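Local coordinates for Mlr3007 protein (Mesorhizobium loti, PDB 3QQM), which probably catalyses the pyridoxal-phosphate-dependent transfer of amino groups between branched-chain amino acids and 2-oxoglutarate, at residues R102-R107 with R129-V134; L18-R23 with D34-R39; L47-D52 with L75-N80. All coordinates share one frame; numbering follows the deposited sequence. Where two conformers were deposited one is given.

How the interactions relate
Interactions 2 and 3 share the antiparallel sheet of the N-terminal part: strand 17-25 carries one, its neighbour 71-78 the other, and the main chains of E20 and L75 are probably hydrogen-bonded between them. Helix 33-47 supplies the second half of interaction 2, and its end with the loop after it supplies one half of interaction 3. Interaction 1 stands apart, its centre about 26 Å from that of interaction 2, at the end of a strand in the mixed sheet. Chemistry follows place. Interaction 2 is buried and pairs charged and aromatic groups; interaction 3, partly buried, sets an arginine across a phenylalanine ring; interaction 1, at the surface, uses a carboxylate and a phenol to hold backbone groups.

Interaction 1: R102-R107 with R129-V134. With EDO (1,2-ethanediol), chain T.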
loop_
_atom_site.group_PDB
_atom_site.type_symbol
_atom_site.label_atom_id
_atom_site.label_comp_id
_atom_site.label_asym_id
_atom_site.label_seq_id
_atom_site.Cartn_x
_atom_site.Cartn_y
_atom_site.Cartn_z
ATOM N N ARG A 102 -15.254 -5.342 0.995
ATOM C CA ARG A 102 -15.764 -6.707 0.927
ATOM C C ARG A 102 -14.570 -7.658 1.147
ATOM O O ARG A 102 -13.402 -7.283 0.907
ATOM C CB ARG A 102 -16.404 -7.022 -0.425
ATOM C CG ARG A 102 -17.496 -6.076 -0.868
ATOM C CD ARG A 102 -18.722 -6.196 -0.061
ATOM N NE ARG A 102 -19.421 -7.446 -0.368
ATOM C CZ ARG A 102 -20.407 -7.567 -1.263
ATOM N NH1 ARG A 102 -20.842 -6.517 -1.966
ATOM N NH2 ARG A 102 -20.955 -8.751 -1.454
ATOM N N LEU A 103 -14.867 -8.885 1.569
ATOM C CA LEU A 103 -13.850 -9.896 1.815
ATOM C C LEU A 103 -13.665 -10.808 0.620
ATOM O O LEU A 103 -14.627 -11.409 0.112
ATOM C CB LEU A 103 -14.244 -10.762 3.004
ATOM C CG LEU A 103 -13.311 -11.910 3.404
ATOM C CD1 LEU A 103 -11.976 -11.388 3.910
ATOM C CD2 LEU A 103 -14.001 -12.765 4.469
ATOM N N ALA A 104 -12.428 -10.912 0.167
ATOM C CA ALA A 104 -12.119 -11.790 -0.932
ATOM C C ALA A 104 -12.000 -13.202 -0.412
ATOM O O ALA A 104 -11.674 -13.403 0.752
ATOM C CB ALA A 104 -10.777 -11.401 -1.586
ATOM N N ARG A 105 -12.280 -14.169 -1.277
ATOM C CA ARG A 105 -12.115 -15.584 -0.929
ATOM C C ARG A 105 -10.641 -15.892 -1.132
ATOM O O ARG A 105 -10.109 -16.814 -0.553
ATOM C CB ARG A 105 -12.979 -16.539 -1.782
ATOM C CG ARG A 105 -12.539 -16.682 -3.225
ATOM C CD ARG A 105 -13.255 -17.831 -3.937
ATOM N NE ARG A 105 -14.696 -17.641 -4.065
ATOM C CZ ARG A 105 -15.275 -17.005 -5.085
ATOM N NH1 ARG A 105 -14.528 -16.463 -6.050
ATOM N NH2 ARG A 105 -16.603 -16.887 -5.125
ATOM N N THR A 106 -9.985 -15.071 -1.949
ATOM C CA THR A 106 -8.555 -15.188 -2.218
ATOM C C THR A 106 -7.819 -15.012 -0.899
ATOM O O THR A 106 -7.957 -13.986 -0.268
ATOM C CB THR A 106 -8.063 -14.034 -3.128
ATOM O OG1 THR A 106 -8.774 -14.067 -4.363
ATOM C CG2 THR A 106 -6.554 -14.127 -3.388
ATOM N N ARG A 107 -7.048 -16.011 -0.500
ATOM C CA ARG A 107 -6.285 -15.948 0.755
ATOM C C ARG A 107 -4.771 -15.776 0.558
ATOM O O ARG A 107 -4.208 -16.231 -0.410
ATOM C CB ARG A 107 -6.561 -17.191 1.590
ATOM C CG ARG A 107 -8.014 -17.303 2.008
ATOM C CD ARG A 107 -8.446 -16.060 2.787
ATOM N NE ARG A 107 -9.886 -16.013 3.043
ATOM C CZ ARG A 107 -10.451 -16.514 4.125
ATOM N NH1 ARG A 107 -9.699 -17.100 5.054
ATOM N NH2 ARG A 107 -11.765 -16.437 4.278
ATOM N N ARG A 129 -9.051 -8.458 -6.345
ATOM C CA ARG A 129 -9.732 -7.304 -6.928
ATOM C C ARG A 129 -10.745 -7.733 -8.014
ATOM O O ARG A 129 -11.844 -7.187 -8.090
ATOM C CB ARG A 129 -8.689 -6.358 -7.507
ATOM C CG ARG A 129 -9.185 -5.036 -8.166
ATOM C CD ARG A 129 -9.976 -4.127 -7.217
ATOM N NE ARG A 129 -11.388 -4.457 -7.156
ATOM C CZ ARG A 129 -12.320 -3.691 -6.583
ATOM N NH1 ARG A 129 -11.996 -2.561 -5.971
ATOM N NH2 ARG A 129 -13.592 -4.068 -6.615
ATOM N N SER A 130 -10.410 -8.751 -8.796
ATOM C CA SER A 130 -11.303 -9.199 -9.853
ATOM C C SER A 130 -12.573 -9.915 -9.328
ATOM O O SER A 130 -13.504 -10.130 -10.074
ATOM C CB SER A 130 -10.559 -10.122 -10.827
ATOM O OG SER A 130 -10.372 -11.403 -10.247
ATOM N N GLU A 131 -12.602 -10.270 -8.052
ATOM C CA GLU A 131 -13.761 -10.931 -7.482
ATOM C C GLU A 131 -14.984 -10.028 -7.352
ATOM O O GLU A 131 -16.094 -10.533 -7.280
ATOM C CB GLU A 131 -13.459 -11.459 -6.080
ATOM C CG GLU A 131 -12.353 -12.480 -6.021
ATOM C CD GLU A 131 -12.183 -13.076 -4.631
ATOM O OE1 GLU A 131 -13.201 -13.205 -3.917
ATOM O OE2 GLU A 131 -11.043 -13.443 -4.269
ATOM N N TYR A 132 -14.763 -8.713 -7.281
ATOM C CA TYR A 132 -15.836 -7.759 -7.106
ATOM C C TYR A 132 -15.776 -6.580 -8.066
ATOM O O TYR A 132 -14.696 -6.109 -8.411
ATOM C CB TYR A 132 -15.774 -7.187 -5.693
ATOM C CG TYR A 132 -15.984 -8.194 -4.599
ATOM C CD1 TYR A 132 -17.233 -8.668 -4.324
ATOM C CD2 TYR A 132 -14.934 -8.622 -3.800
ATOM C CE1 TYR A 132 -17.447 -9.582 -3.328
ATOM C CE2 TYR A 132 -15.146 -9.539 -2.796
ATOM C CZ TYR A 132 -16.413 -10.005 -2.569
ATOM O OH TYR A 132 -16.656 -10.912 -1.576
ATOM N N LEU A 133 -16.954 -6.078 -8.443
ATOM C CA LEU A 133 -17.072 -4.904 -9.304
ATOM C C LEU A 133 -16.828 -3.668 -8.455
ATOM O O LEU A 133 -17.011 -3.708 -7.233
ATOM C CB LEU A 133 -18.453 -4.825 -9.910
ATOM C CG LEU A 133 -18.823 -5.947 -10.879
ATOM C CD1 LEU A 133 -20.330 -5.997 -11.141
ATOM C CD2 LEU A 133 -18.038 -5.799 -12.174
ATOM N N VAL A 134 -16.462 -2.552 -9.104
ATOM C CA VAL A 134 -16.190 -1.299 -8.383
ATOM C C VAL A 134 -17.416 -0.898 -7.565
ATOM O O VAL A 134 -17.269 -0.407 -6.453
ATOM C CB VAL A 134 -15.791 -0.110 -9.327
ATOM C CG1 VAL A 134 -15.276 1.099 -8.477
ATOM C CG2 VAL A 134 -14.707 -0.526 -10.314
HETATM C C1 EDO T . -8.059 -0.390 -6.573
HETATM O O1 EDO T . -8.570 -0.829 -7.834
HETATM C C2 EDO T . -9.200 -0.304 -5.561
HETATM O O2 EDO T . -9.357 -1.528 -4.847
#
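The carboxylate of E131 meets the backbone of R105 and T106 with one oxygen for each N-H. R105 N donates to E131 OE1 at 3.0 Å, almost straight at 172°, and T106 N reaches E131 OE2, also at 3.0 Å, along a more bent path. Both oxygens use their syn lone pairs, a match for two successive amide N-H groups, and the chain, extended beyond CG, carries the carboxylate across to them. T106 OG1 also lies beside E131 OE2, but so close that the detail of this bond is doubtful. The small side chain of A104 lets E131 OE2 come within 3.4 Å of A104 CB. The second grip is Y132, whose OH donates to L103 O at 2.7 Å from above the carbonyl plane. R102 CB lies over one face of the Y132 ring, 3.8 Å from its centroid, a CH-pi contact. The arginine chain is bent at chi2 and chi3, and Y132 CE1 lies over one guanidinium face, offset toward the rim, the planes 44° apart. In the fold, this joins the C-terminal end of helix 123-130 to that of strand 99-103, an inner strand of the mixed sheet. Further out, H127 of that helix bonds T106 OG1, and V140 of the adjoining strand 139-143 touches both A104 and Y132. R129 NH2 donates to Y132 O at 2.9 Å and also bonds A137 O, fixing the main chain that carries the phenol. R129 NH1 holds O2 of an ethanediol at 3.0 Å, a molecule probably from the crystallisation liquor that also bonds E139.

Interaction 2: L18-R23 with D34-R39; sequences LIETMR and DRHLAR
The imidazole of H36 has M22 over one face and E20 at its edge. CG of M22, modelled as selenomethionine, lies 3.4 Å from the ring centroid and close to the normal, a CH-pi contact centred on the ring; the selenium stands obliquely beyond, nearest to CB of H36. A long, unbranched, apolar side chain can slide past the imidazole over its face, while the nitrogens bond at the edge. In the ring plane, ND1 of H36 donates to E20 OE1 at 2.8 Å, meeting that oxygen nearly along its C-O bond, with the carboxylate turned 72° from the ring. The second flat group, the guanidinium of R39, takes E20 side-on. NE donates to E20 OE2 at 2.8 Å, nearly straight (169°) and in the guanidinium plane, while NH2 gives a 2.7 Å bond to E20 OE1, completing the salt bridge. OE1 is thus gripped twice, by H36 and R39 from opposite faces of the carboxylate plane. The bend of R39 at chi3 (67°) turns NE toward the glutamate. These side chains bridge strand 17-25 and helix 33-47, whose local axes run antiparallel 9.2 Å apart in the N-terminal part of the class IV aminotransferase fold. There R39 has a further task: its NH1 bonds a phosphate oxygen of the pyridoxal phosphate-lysine adduct at position 118, and also P177 O. E20 is thus placed as a second-shell residue and is likely to help orient the arginine at the cofactor. Beyond the ring, H36 NE2 is hydrogen-bonded to S211 OG, so that both imidazole nitrogens have partners. Water 1 accepts from T21 N at 3.1 Å and, weakly, from R39 NH2. V179 of helix 179-186 touches both H36 and R39.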
loop_
_atom_site.group_PDB
_atom_site.type_symbol
_atom_site.label_atom_id
_atom_site.label_comp_id
_atom_site.label_asym_id
_atom_site.label_seq_id
_atom_site.Cartn_x
_atom_site.Cartn_y
_atom_site.Cartn_z
ATOM N N LEU A 18 10.482 -3.594 -8.064
ATOM C CA LEU A 18 10.100 -2.947 -6.813
ATOM C C LEU A 18 9.345 -1.691 -7.201
ATOM O O LEU A 18 9.705 -1.014 -8.165
ATOM C CB LEU A 18 11.317 -2.619 -5.947
ATOM C CG LEU A 18 11.990 -3.876 -5.398
ATOM C CD1 LEU A 18 13.328 -3.567 -4.735
ATOM C CD2 LEU A 18 11.031 -4.603 -4.414
ATOM N N ILE A 19 8.317 -1.379 -6.434
ATOM C CA ILE A 19 7.450 -0.258 -6.703
ATOM C C ILE A 19 7.211 0.643 -5.482
ATOM O O ILE A 19 7.154 0.178 -4.332
ATOM C CB ILE A 19 6.068 -0.815 -7.173
ATOM C CG1 ILE A 19 6.228 -1.652 -8.449
ATOM C CG2 ILE A 19 5.044 0.299 -7.413
ATOM C CD1 ILE A 19 6.782 -0.860 -9.613
ATOM N N GLU A 20 7.082 1.935 -5.747
ATOM C CA GLU A 20 6.755 2.947 -4.722
ATOM C C GLU A 20 5.770 3.913 -5.371
ATOM O O GLU A 20 6.017 4.408 -6.478
ATOM C CB GLU A 20 7.986 3.710 -4.210
ATOM C CG GLU A 20 8.958 2.882 -3.396
ATOM C CD GLU A 20 8.393 2.439 -2.048
ATOM O OE1 GLU A 20 7.480 3.140 -1.505
ATOM O OE2 GLU A 20 8.870 1.410 -1.519
ATOM N N THR A 21 4.651 4.153 -4.678
ATOM C CA THR A 21 3.617 5.041 -5.142
ATOM C C THR A 21 3.477 6.120 -4.088
ATOM O O THR A 21 3.079 5.852 -2.946
ATOM C CB THR A 21 2.301 4.288 -5.366
ATOM O OG1 THR A 21 2.528 3.245 -6.310
ATOM C CG2 THR A 21 1.209 5.223 -5.884
HETATM N N MSE A 22 3.754 7.351 -4.505
HETATM C CA MSE A 22 3.774 8.481 -3.614
HETATM C C MSE A 22 2.961 9.684 -4.098
HETATM O O MSE A 22 2.646 9.810 -5.295
HETATM C CB MSE A 22 5.233 8.948 -3.492
HETATM C CG MSE A 22 6.235 7.828 -3.177
HETATM SE SE MSE A 22 8.082 8.414 -3.167
HETATM C CE MSE A 22 8.275 8.967 -5.018
ATOM N N ARG A 23 2.682 10.590 -3.160
ATOM C CA ARG A 23 1.995 11.820 -3.475
ATOM C C ARG A 23 2.993 12.944 -3.398
ATOM O O ARG A 23 3.572 13.199 -2.335
ATOM C CB ARG A 23 0.893 12.122 -2.477
ATOM C CG ARG A 23 -0.015 13.261 -2.937
ATOM C CD ARG A 23 -0.812 13.907 -1.802
ATOM N NE ARG A 23 -1.550 12.951 -0.987
ATOM C CZ ARG A 23 -2.257 13.271 0.102
ATOM N NH1 ARG A 23 -2.356 14.547 0.501
ATOM N NH2 ARG A 23 -2.864 12.309 0.798
ATOM N N ASP A 34 11.153 10.041 2.811
ATOM C CA ASP A 34 12.201 9.231 3.408
ATOM C C ASP A 34 11.706 7.812 3.743
ATOM O O ASP A 34 12.432 6.854 3.543
ATOM C CB ASP A 34 12.868 9.929 4.597
ATOM C CG ASP A 34 11.901 10.337 5.661
ATOM O OD1 ASP A 34 10.684 10.056 5.518
ATOM O OD2 ASP A 34 12.362 10.954 6.643
ATOM N N ARG A 35 10.487 7.677 4.216
ATOM C CA ARG A 35 9.982 6.356 4.484
ATOM C C ARG A 35 9.952 5.538 3.182
ATOM O O ARG A 35 10.357 4.399 3.198
ATOM C CB ARG A 35 8.617 6.385 5.147
ATOM C CG ARG A 35 8.637 6.968 6.577
ATOM C CD ARG A 35 7.308 6.749 7.281
ATOM N NE ARG A 35 7.334 7.233 8.651
ATOM C CZ ARG A 35 7.763 6.524 9.704
ATOM N NH1 ARG A 35 8.249 5.300 9.548
ATOM N NH2 ARG A 35 7.748 7.067 10.923
ATOM N N HIS A 36 9.520 6.148 2.064
ATOM C CA HIS A 36 9.455 5.444 0.768
ATOM C C HIS A 36 10.818 4.969 0.291
ATOM O O HIS A 36 10.949 3.842 -0.158
ATOM C CB HIS A 36 8.794 6.293 -0.333
ATOM C CG HIS A 36 7.316 6.456 -0.156
ATOM N ND1 HIS A 36 6.416 5.449 -0.443
ATOM C CD2 HIS A 36 6.577 7.505 0.281
ATOM C CE1 HIS A 36 5.195 5.864 -0.165
ATOM N NE2 HIS A 36 5.265 7.106 0.274
ATOM N N LEU A 37 11.815 5.843 0.355
ATOM C CA LEU A 37 13.164 5.496 -0.072
ATOM C C LEU A 37 13.783 4.461 0.892
ATOM O O LEU A 37 14.474 3.558 0.467
ATOM C CB LEU A 37 14.030 6.755 -0.178
ATOM C CG LEU A 37 13.563 7.748 -1.243
ATOM C CD1 LEU A 37 14.401 8.997 -1.247
ATOM C CD2 LEU A 37 13.621 7.116 -2.600
ATOM N N ALA A 38 13.507 4.587 2.177
ATOM C CA ALA A 38 14.021 3.620 3.147
ATOM C C ALA A 38 13.542 2.233 2.746
ATOM O O ALA A 38 14.339 1.310 2.669
ATOM C CB ALA A 38 13.576 3.942 4.576
ATOM N N ARG A 39 12.241 2.103 2.484
ATOM C CA ARG A 39 11.679 0.831 2.079
ATOM C C ARG A 39 12.274 0.331 0.761
ATOM O O ARG A 39 12.681 -0.802 0.682
ATOM C CB ARG A 39 10.172 0.925 1.917
ATOM C CG ARG A 39 9.552 -0.424 1.521
ATOM C CD ARG A 39 8.094 -0.396 1.663
ATOM N NE ARG A 39 7.453 0.505 0.715
ATOM C CZ ARG A 39 6.162 0.821 0.763
ATOM N NH1 ARG A 39 5.407 0.392 1.768
ATOM N NH2 ARG A 39 5.634 1.644 -0.138
HETATM O O HOH W 1 3.577 3.127 -1.929
#

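Interaction 3: L47-D52 with L75-N80; sequences LGFACD and LALARN
R79 crosses the ring of F49 at about a right angle, its backbone end over one face. R79 CA stands 3.6 Å from the centroid in a CH-pi contact, and R79 CB stays 4.0 Å from CZ and CE2 of F49. CG then passes G48 O. At the bend of chi3 (-53°) NE turns off, and it forms a salt bridge with D15. R79 CZ comes 3.7 Å from F49 CE1, which lies over one guanidinium face, the planes 53° apart. At the tip, NH1 makes a weak bond to L47 O and donates to water 2 at 2.7 Å; the same water donates to G48 O. An arginine suits the place: aliphatic and flat where it meets the phenylalanine, polar where helix 33-47 ends. G48 follows that helix with positive phi, a conformation in which a CB would collide with L47 O, so glycine fits. The loop it begins leads to helix 53-64, which D52 N-caps through Q54 N, and presses on the end of strand 71-78. Here A50 N donates to R79 O at 3.0 Å, nearly straight at 172°. L77 places CG 4.2 Å from F49 CD2 and its CD2 3.8 Å from C51 SG, while F16 meets the phenylalanine ring. An alanine in place of F49 would probably open a gap between L77 and F16 and leave the R79 guanidinium without its ring.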
loop_
_atom_site.group_PDB
_atom_site.type_symbol
_atom_site.label_atom_id
_atom_site.label_comp_id
_atom_site.label_asym_id
_atom_site.label_seq_id
_atom_site.Cartn_x
_atom_site.Cartn_y
_atom_site.Cartn_z
ATOM N N LEU A 47 16.836 -8.050 -1.588
ATOM C CA LEU A 47 16.437 -8.891 -2.712
ATOM C C LEU A 47 17.464 -9.029 -3.826
ATOM O O LEU A 47 17.243 -9.777 -4.760
ATOM C CB LEU A 47 15.089 -8.384 -3.272
ATOM C CG LEU A 47 13.921 -8.498 -2.295
ATOM C CD1 LEU A 47 12.667 -7.860 -2.863
ATOM C CD2 LEU A 47 13.650 -9.981 -1.910
ATOM N N GLY A 48 18.567 -8.296 -3.735
ATOM C CA GLY A 48 19.627 -8.358 -4.734
ATOM C C GLY A 48 19.411 -7.467 -5.939
ATOM O O GLY A 48 19.851 -7.776 -7.021
ATOM N N PHE A 49 18.701 -6.377 -5.773
ATOM C CA PHE A 49 18.477 -5.448 -6.890
ATOM C C PHE A 49 19.598 -4.402 -7.007
ATOM O O PHE A 49 20.011 -3.832 -6.010
ATOM C CB PHE A 49 17.140 -4.725 -6.717
ATOM C CG PHE A 49 15.970 -5.482 -7.212
ATOM C CD1 PHE A 49 15.700 -6.763 -6.757
ATOM C CD2 PHE A 49 15.081 -4.887 -8.084
ATOM C CE1 PHE A 49 14.593 -7.468 -7.221
ATOM C CE2 PHE A 49 13.962 -5.570 -8.543
ATOM C CZ PHE A 49 13.711 -6.862 -8.109
ATOM N N ALA A 50 20.105 -4.170 -8.212
ATOM C CA ALA A 50 21.098 -3.103 -8.391
ATOM C C ALA A 50 20.264 -1.855 -8.153
ATOM O O ALA A 50 19.108 -1.804 -8.569
ATOM C CB ALA A 50 21.707 -3.112 -9.790
ATOM N N CYS A 51 20.802 -0.900 -7.400
ATOM C CA CYS A 51 20.069 0.325 -7.074
ATOM C C CYS A 51 21.007 1.511 -6.926
ATOM O O CYS A 51 21.791 1.569 -5.989
ATOM C CB CYS A 51 19.304 0.128 -5.775
ATOM S SG CYS A 51 18.143 1.441 -5.427
ATOM N N ASP A 52 20.928 2.446 -7.861
ATOM C CA ASP A 52 21.784 3.632 -7.858
ATOM C C ASP A 52 20.941 4.858 -7.450
ATOM O O ASP A 52 20.168 5.372 -8.238
ATOM C CB ASP A 52 22.399 3.821 -9.231
ATOM C CG ASP A 52 23.288 5.040 -9.308
ATOM O OD1 ASP A 52 23.365 5.794 -8.314
ATOM O OD2 ASP A 52 23.916 5.246 -10.369
ATOM N N LEU A 75 7.200 5.068 -8.891
ATOM C CA LEU A 75 8.632 4.784 -9.068
ATOM C C LEU A 75 8.788 3.278 -9.151
ATOM O O LEU A 75 8.217 2.577 -8.326
ATOM C CB LEU A 75 9.422 5.299 -7.882
ATOM C CG LEU A 75 10.937 5.146 -7.933
ATOM C CD1 LEU A 75 11.542 5.961 -9.085
ATOM C CD2 LEU A 75 11.560 5.549 -6.568
ATOM N N ALA A 76 9.529 2.780 -10.146
ATOM C CA ALA A 76 9.739 1.336 -10.320
ATOM C C ALA A 76 11.206 1.016 -10.561
ATOM O O ALA A 76 11.895 1.739 -11.259
ATOM C CB ALA A 76 8.889 0.789 -11.464
ATOM N N LEU A 77 11.656 -0.092 -9.975
ATOM C CA LEU A 77 13.031 -0.549 -10.095
ATOM C C LEU A 77 13.114 -2.025 -10.508
ATOM O O LEU A 77 12.503 -2.896 -9.886
ATOM C CB LEU A 77 13.721 -0.379 -8.750
ATOM C CG LEU A 77 15.188 -0.765 -8.639
ATOM C CD1 LEU A 77 16.069 0.188 -9.473
ATOM C CD2 LEU A 77 15.597 -0.774 -7.160
ATOM N N ALA A 78 13.880 -2.289 -11.551
ATOM C CA ALA A 78 14.118 -3.641 -12.030
ATOM C C ALA A 78 15.439 -4.135 -11.419
ATOM O O ALA A 78 16.313 -3.322 -11.066
ATOM C CB ALA A 78 14.180 -3.689 -13.560
ATOM N N ARG A 79 15.560 -5.457 -11.289
ATOM C CA ARG A 79 16.733 -6.098 -10.710
ATOM C C ARG A 79 18.060 -5.648 -11.358
ATOM O O ARG A 79 19.091 -5.610 -10.688
ATOM C CB ARG A 79 16.580 -7.615 -10.804
ATOM C CG ARG A 79 17.727 -8.434 -10.206
ATOM C CD ARG A 79 17.501 -9.912 -10.437
ATOM N NE ARG A 79 16.183 -10.324 -9.955
ATOM C CZ ARG A 79 15.895 -10.625 -8.683
ATOM N NH1 ARG A 79 16.828 -10.544 -7.728
ATOM N NH2 ARG A 79 14.660 -10.988 -8.351
ATOM N N ASN A 80 18.036 -5.303 -12.639
ATOM C CA ASN A 80 19.249 -4.834 -13.293
ATOM C C ASN A 80 19.575 -3.355 -12.996
ATOM O O ASN A 80 20.570 -2.819 -13.516
ATOM C CB ASN A 80 19.208 -5.099 -14.815
ATOM C CG ASN A 80 18.017 -4.414 -15.532
ATOM O OD1 ASN A 80 17.372 -3.479 -15.021
ATOM N ND2 ASN A 80 17.736 -4.894 -16.731
HETATM O O HOH W 2 19.492 -10.347 -7.767
#